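Local coordinates for protein lactaldehyde dehydrogenase (Methanocaldococcus jannaschii, PDB 3PQA) that oxidises lactaldehyde to lactate with NAD, preferred over NADP, as a step in the biosynthesis of coenzyme F420, at residues M50-L62 and K150-V162. Numbering follows the deposited sequence.
Sequences MKNLPITKRYNIL and KIAPAIATGNVIV
Arg58 and Leu62 of helix 55-62 face Ile155 and Ala156 of helix 150-156; the two helices run nearly antiparallel (162°), their axes 10.0 Å apart at closest approach, while Lys51 and Gly158 bring their CA atoms to 4.6 Å. Leu62 and Ile155 lie alongside one another, their side chains pointing opposite ways. Methyl CD2 of the leucine lies 3.9 Å from CG2 of Ile155, and CD1 rests on CB of Ala156, where a small residue lets the branch approach the helix backbone.

The long, jointed side chain of Arg58 serves the end of the second helix. Its CD lies against the carbonyl of Ile155, and a bend at chi3 (-80°) brings NH2 to Ala156 O at 2.9 Å. The donor stands 36° out of that carbonyl's plane. NE and NH1 make weak bonds to Leu53 O, so the group ties the turn just ahead of its own helix to the last turn of the other. A leucine in its place would probably leave Ala156 O without this donor and Leu53 O without its weak pair, freeing that turn from the helix end.

Gly158, with positive phi, is the C-prime residue of a Schellman motif ending the helix; a side chain there would crowd Met50 O and Lys51 CA. The flexible, unbranched Met50 bends at chi2 and chi3, passing CG 3.5 Å from Asn159 O and 3.9 Å from Val160 CG2.

Asn159 OD1 bonds to Gly132 N, and strand 160-165 joins strand 122-138 in the mixed sheet of the Rossmann-like NAD-binding domain of aldehyde dehydrogenases. The contact thus packs helix 55-71 on the helix leading into that strand, with helix 88-111 against Ala152 and Ala156, and helix 447-453 against Pro153 and Ala156.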
loop_
_atom_site.group_PDB
_atom_site.type_symbol
_atom_site.label_atom_id
_atom_site.label_comp_id
_atom_site.label_asym_id
_atom_site.label_seq_id
_atom_site.Cartn_x
_atom_site.Cartn_y
_atom_site.Cartn_z
ATOM N N MET B 50 -25.016 -5.291 12.612
ATOM C CA MET B 50 -23.603 -4.890 12.683
ATOM C C MET B 50 -22.948 -4.772 11.301
ATOM O O MET B 50 -22.184 -3.828 11.047
ATOM C CB MET B 50 -22.776 -5.864 13.530
ATOM C CG MET B 50 -22.459 -5.425 14.956
ATOM S SD MET B 50 -22.256 -3.670 15.313
ATOM C CE MET B 50 -20.629 -3.375 14.653
ATOM N N LYS B 51 -23.213 -5.744 10.431
ATOM C CA LYS B 51 -22.628 -5.774 9.082
ATOM C C LYS B 51 -23.007 -4.520 8.288
ATOM O O LYS B 51 -22.234 -4.044 7.451
ATOM C CB LYS B 51 -23.077 -7.033 8.345
ATOM C CG LYS B 51 -22.568 -7.166 6.917
ATOM C CD LYS B 51 -23.198 -8.378 6.276
ATOM C CE LYS B 51 -22.660 -8.610 4.887
ATOM N NZ LYS B 51 -23.383 -9.756 4.281
ATOM N N ASN B 52 -24.183 -3.986 8.566
ATOM C CA ASN B 52 -24.683 -2.836 7.814
ATOM C C ASN B 52 -24.577 -1.504 8.515
ATOM O O ASN B 52 -25.028 -0.499 7.985
ATOM C CB ASN B 52 -26.125 -3.066 7.366
ATOM C CG ASN B 52 -26.235 -4.154 6.346
ATOM O OD1 ASN B 52 -25.731 -4.033 5.240
ATOM N ND2 ASN B 52 -26.876 -5.222 6.707
ATOM N N LEU B 53 -23.970 -1.481 9.689
ATOM C CA LEU B 53 -23.781 -0.229 10.403
ATOM C C LEU B 53 -22.887 0.691 9.572
ATOM O O LEU B 53 -21.808 0.275 9.146
ATOM C CB LEU B 53 -23.128 -0.487 11.758
ATOM C CG LEU B 53 -23.591 0.401 12.902
ATOM C CD1 LEU B 53 -25.074 0.132 13.177
ATOM C CD2 LEU B 53 -22.765 0.125 14.141
ATOM N N PRO B 54 -23.322 1.939 9.349
ATOM C CA PRO B 54 -22.518 2.862 8.558
ATOM C C PRO B 54 -21.168 3.179 9.193
ATOM O O PRO B 54 -20.995 3.058 10.417
ATOM C CB PRO B 54 -23.396 4.120 8.489
ATOM C CG PRO B 54 -24.770 3.624 8.654
ATOM C CD PRO B 54 -24.671 2.477 9.610
ATOM N N ILE B 55 -20.213 3.578 8.350
ATOM C CA ILE B 55 -18.897 4.029 8.803
ATOM C C ILE B 55 -19.022 5.098 9.881
ATOM O O ILE B 55 -18.348 5.018 10.915
ATOM C CB ILE B 55 -18.059 4.585 7.619
ATOM C CG1 ILE B 55 -17.681 3.448 6.681
ATOM C CG2 ILE B 55 -16.801 5.356 8.108
ATOM C CD1 ILE B 55 -17.142 3.931 5.351
ATOM N N THR B 56 -19.885 6.089 9.642
ATOM C CA THR B 56 -20.030 7.212 10.573
ATOM C C THR B 56 -20.489 6.721 11.957
ATOM O O THR B 56 -19.988 7.193 12.983
ATOM C CB THR B 56 -20.949 8.318 9.985
ATOM O OG1 THR B 56 -20.347 8.836 8.788
ATOM C CG2 THR B 56 -21.153 9.476 10.964
ATOM N N LYS B 57 -21.405 5.752 11.966
ATOM C CA LYS B 57 -21.889 5.159 13.219
ATOM C C LYS B 57 -20.788 4.399 13.978
ATOM O O LYS B 57 -20.591 4.618 15.178
ATOM C CB LYS B 57 -23.098 4.262 12.969
ATOM C CG LYS B 57 -23.835 3.917 14.257
ATOM C CD LYS B 57 -25.336 3.839 14.049
ATOM C CE LYS B 57 -25.985 5.212 13.994
ATOM N NZ LYS B 57 -27.447 5.066 14.238
ATOM N N ARG B 58 -20.062 3.528 13.274
ATOM C CA ARG B 58 -18.908 2.843 13.866
ATOM C C ARG B 58 -17.879 3.823 14.423
ATOM O O ARG B 58 -17.397 3.651 15.552
ATOM C CB ARG B 58 -18.263 1.884 12.859
ATOM C CG ARG B 58 -19.000 0.570 12.702
ATOM C CD ARG B 58 -18.443 -0.217 11.535
ATOM N NE ARG B 58 -18.965 0.256 10.252
ATOM C CZ ARG B 58 -18.464 -0.068 9.064
ATOM N NH1 ARG B 58 -19.039 0.397 7.956
ATOM N NH2 ARG B 58 -17.397 -0.858 8.976
ATOM N N TYR B 59 -17.549 4.845 13.628
ATOM C CA TYR B 59 -16.612 5.876 14.044
ATOM C C TYR B 59 -17.106 6.520 15.348
ATOM O O TYR B 59 -16.349 6.633 16.324
ATOM C CB TYR B 59 -16.450 6.918 12.927
ATOM C CG TYR B 59 -15.647 8.132 13.330
ATOM C CD1 TYR B 59 -14.265 8.161 13.175
ATOM C CD2 TYR B 59 -16.278 9.260 13.859
ATOM C CE1 TYR B 59 -13.522 9.287 13.556
ATOM C CE2 TYR B 59 -15.553 10.384 14.233
ATOM C CZ TYR B 59 -14.178 10.390 14.080
ATOM O OH TYR B 59 -13.468 11.502 14.472
ATOM N N ASN B 60 -18.370 6.936 15.352
ATOM C CA ASN B 60 -18.940 7.602 16.523
ATOM C C ASN B 60 -18.908 6.742 17.773
ATOM O O ASN B 60 -18.553 7.230 18.857
ATOM C CB ASN B 60 -20.370 8.072 16.243
ATOM C CG ASN B 60 -20.411 9.281 15.325
ATOM O OD1 ASN B 60 -19.419 10.005 15.198
ATOM N ND2 ASN B 60 -21.561 9.504 14.676
ATOM N N ILE B 61 -19.266 5.465 17.620
ATOM C CA ILE B 61 -19.274 4.509 18.739
ATOM C C ILE B 61 -17.870 4.347 19.300
ATOM O O ILE B 61 -17.656 4.416 20.513
ATOM C CB ILE B 61 -19.829 3.136 18.320
ATOM C CG1 ILE B 61 -21.337 3.218 18.086
ATOM C CG2 ILE B 61 -19.519 2.072 19.388
ATOM C CD1 ILE B 61 -21.882 2.046 17.302
ATOM N N LEU B 62 -16.901 4.162 18.405
ATOM C CA LEU B 62 -15.504 3.998 18.834
ATOM C C LEU B 62 -14.977 5.257 19.569
ATOM O O LEU B 62 -14.347 5.153 20.626
ATOM C CB LEU B 62 -14.613 3.609 17.642
ATOM C CG LEU B 62 -14.938 2.197 17.114
ATOM C CD1 LEU B 62 -14.359 1.954 15.718
ATOM C CD2 LEU B 62 -14.490 1.089 18.089
ATOM N N LYS B 150 -8.994 -6.194 20.719
ATOM C CA LYS B 150 -9.897 -7.105 20.020
ATOM C C LYS B 150 -11.251 -6.464 19.710
ATOM O O LYS B 150 -11.770 -6.601 18.597
ATOM C CB LYS B 150 -10.116 -8.389 20.823
ATOM C CG LYS B 150 -8.833 -9.171 21.112
ATOM C CD LYS B 150 -9.129 -10.529 21.740
ATOM C CE LYS B 150 -7.844 -11.167 22.321
ATOM N NZ LYS B 150 -6.829 -11.451 21.255
ATOM N N ILE B 151 -11.840 -5.806 20.712
ATOM C CA ILE B 151 -13.124 -5.115 20.556
ATOM C C ILE B 151 -13.098 -3.989 19.521
ATOM O O ILE B 151 -13.983 -3.930 18.657
ATOM C CB ILE B 151 -13.655 -4.578 21.915
ATOM C CG1 ILE B 151 -13.861 -5.747 22.887
ATOM C CG2 ILE B 151 -14.974 -3.790 21.730
ATOM C CD1 ILE B 151 -14.103 -5.304 24.328
ATOM N N ALA B 152 -12.115 -3.093 19.628
ATOM C CA ALA B 152 -12.062 -1.937 18.732
ATOM C C ALA B 152 -11.996 -2.351 17.235
ATOM O O ALA B 152 -12.846 -1.912 16.433
ATOM C CB ALA B 152 -10.917 -1.004 19.115
ATOM N N PRO B 153 -11.032 -3.222 16.854
ATOM C CA PRO B 153 -11.056 -3.689 15.447
ATOM C C PRO B 153 -12.304 -4.489 15.046
ATOM O O PRO B 153 -12.741 -4.391 13.897
ATOM C CB PRO B 153 -9.793 -4.544 15.313
ATOM C CG PRO B 153 -9.385 -4.887 16.702
ATOM C CD PRO B 153 -9.920 -3.825 17.623
ATOM N N ALA B 154 -12.876 -5.274 15.970
ATOM C CA ALA B 154 -14.108 -6.015 15.683
ATOM C C ALA B 154 -15.285 -5.105 15.345
ATOM O O ALA B 154 -16.001 -5.344 14.366
ATOM C CB ALA B 154 -14.464 -6.944 16.849
ATOM N N ILE B 155 -15.490 -4.065 16.157
ATOM C CA ILE B 155 -16.526 -3.065 15.890
ATOM C C ILE B 155 -16.248 -2.350 14.554
ATOM O O ILE B 155 -17.133 -2.203 13.700
ATOM C CB ILE B 155 -16.660 -2.043 17.050
ATOM C CG1 ILE B 155 -17.195 -2.725 18.320
ATOM C CG2 ILE B 155 -17.584 -0.867 16.660
ATOM C CD1 ILE B 155 -17.197 -1.807 19.532
ATOM N N ALA B 156 -14.993 -1.950 14.371
ATOM C CA ALA B 156 -14.588 -1.254 13.149
ATOM C C ALA B 156 -14.898 -2.018 11.863
ATOM O O ALA B 156 -15.161 -1.392 10.823
ATOM C CB ALA B 156 -13.105 -0.916 13.213
ATOM N N THR B 157 -14.843 -3.350 11.936
ATOM C CA THR B 157 -15.030 -4.221 10.767
ATOM C C THR B 157 -16.444 -4.834 10.679
ATOM O O THR B 157 -16.694 -5.703 9.843
ATOM C CB THR B 157 -13.923 -5.313 10.700
ATOM O OG1 THR B 157 -13.826 -5.993 11.963
ATOM C CG2 THR B 157 -12.582 -4.681 10.373
ATOM N N GLY B 158 -17.362 -4.385 11.540
ATOM C CA GLY B 158 -18.786 -4.767 11.426
ATOM C C GLY B 158 -19.167 -6.133 11.969
ATOM O O GLY B 158 -20.151 -6.723 11.527
ATOM N N ASN B 159 -18.400 -6.610 12.945
ATOM C CA ASN B 159 -18.625 -7.892 13.589
ATOM C C ASN B 159 -19.447 -7.775 14.855
ATOM O O ASN B 159 -19.335 -6.804 15.580
ATOM C CB ASN B 159 -17.297 -8.528 13.972
ATOM C CG ASN B 159 -16.455 -8.860 12.776
ATOM O OD1 ASN B 159 -16.743 -9.808 12.055
ATOM N ND2 ASN B 159 -15.402 -8.090 12.561
ATOM N N VAL B 160 -20.263 -8.794 15.111
ATOM C CA VAL B 160 -20.837 -9.019 16.426
ATOM C C VAL B 160 -19.747 -9.651 17.301
ATOM O O VAL B 160 -18.915 -10.414 16.805
ATOM C CB VAL B 160 -22.061 -9.950 16.301
ATOM C CG1 VAL B 160 -22.541 -10.425 17.667
ATOM C CG2 VAL B 160 -23.183 -9.214 15.562
ATOM N N ILE B 161 -19.763 -9.341 18.595
ATOM C CA ILE B 161 -18.748 -9.841 19.518
ATOM C C ILE B 161 -19.328 -10.641 20.706
ATOM O O ILE B 161 -20.282 -10.197 21.348
ATOM C CB ILE B 161 -17.940 -8.679 20.091
ATOM C CG1 ILE B 161 -17.340 -7.834 18.965
ATOM C CG2 ILE B 161 -16.845 -9.197 21.043
ATOM C CD1 ILE B 161 -16.957 -6.417 19.421
ATOM N N VAL B 162 -18.747 -11.812 20.972
ATOM C CA VAL B 162 -18.927 -12.493 22.260
ATOM C C VAL B 162 -17.564 -12.551 22.934
ATOM O O VAL B 162 -16.570 -12.990 22.334
ATOM C CB VAL B 162 -19.587 -13.884 22.133
ATOM C CG1 VAL B 162 -21.046 -13.736 21.647
ATOM C CG2 VAL B 162 -18.804 -14.807 21.208
#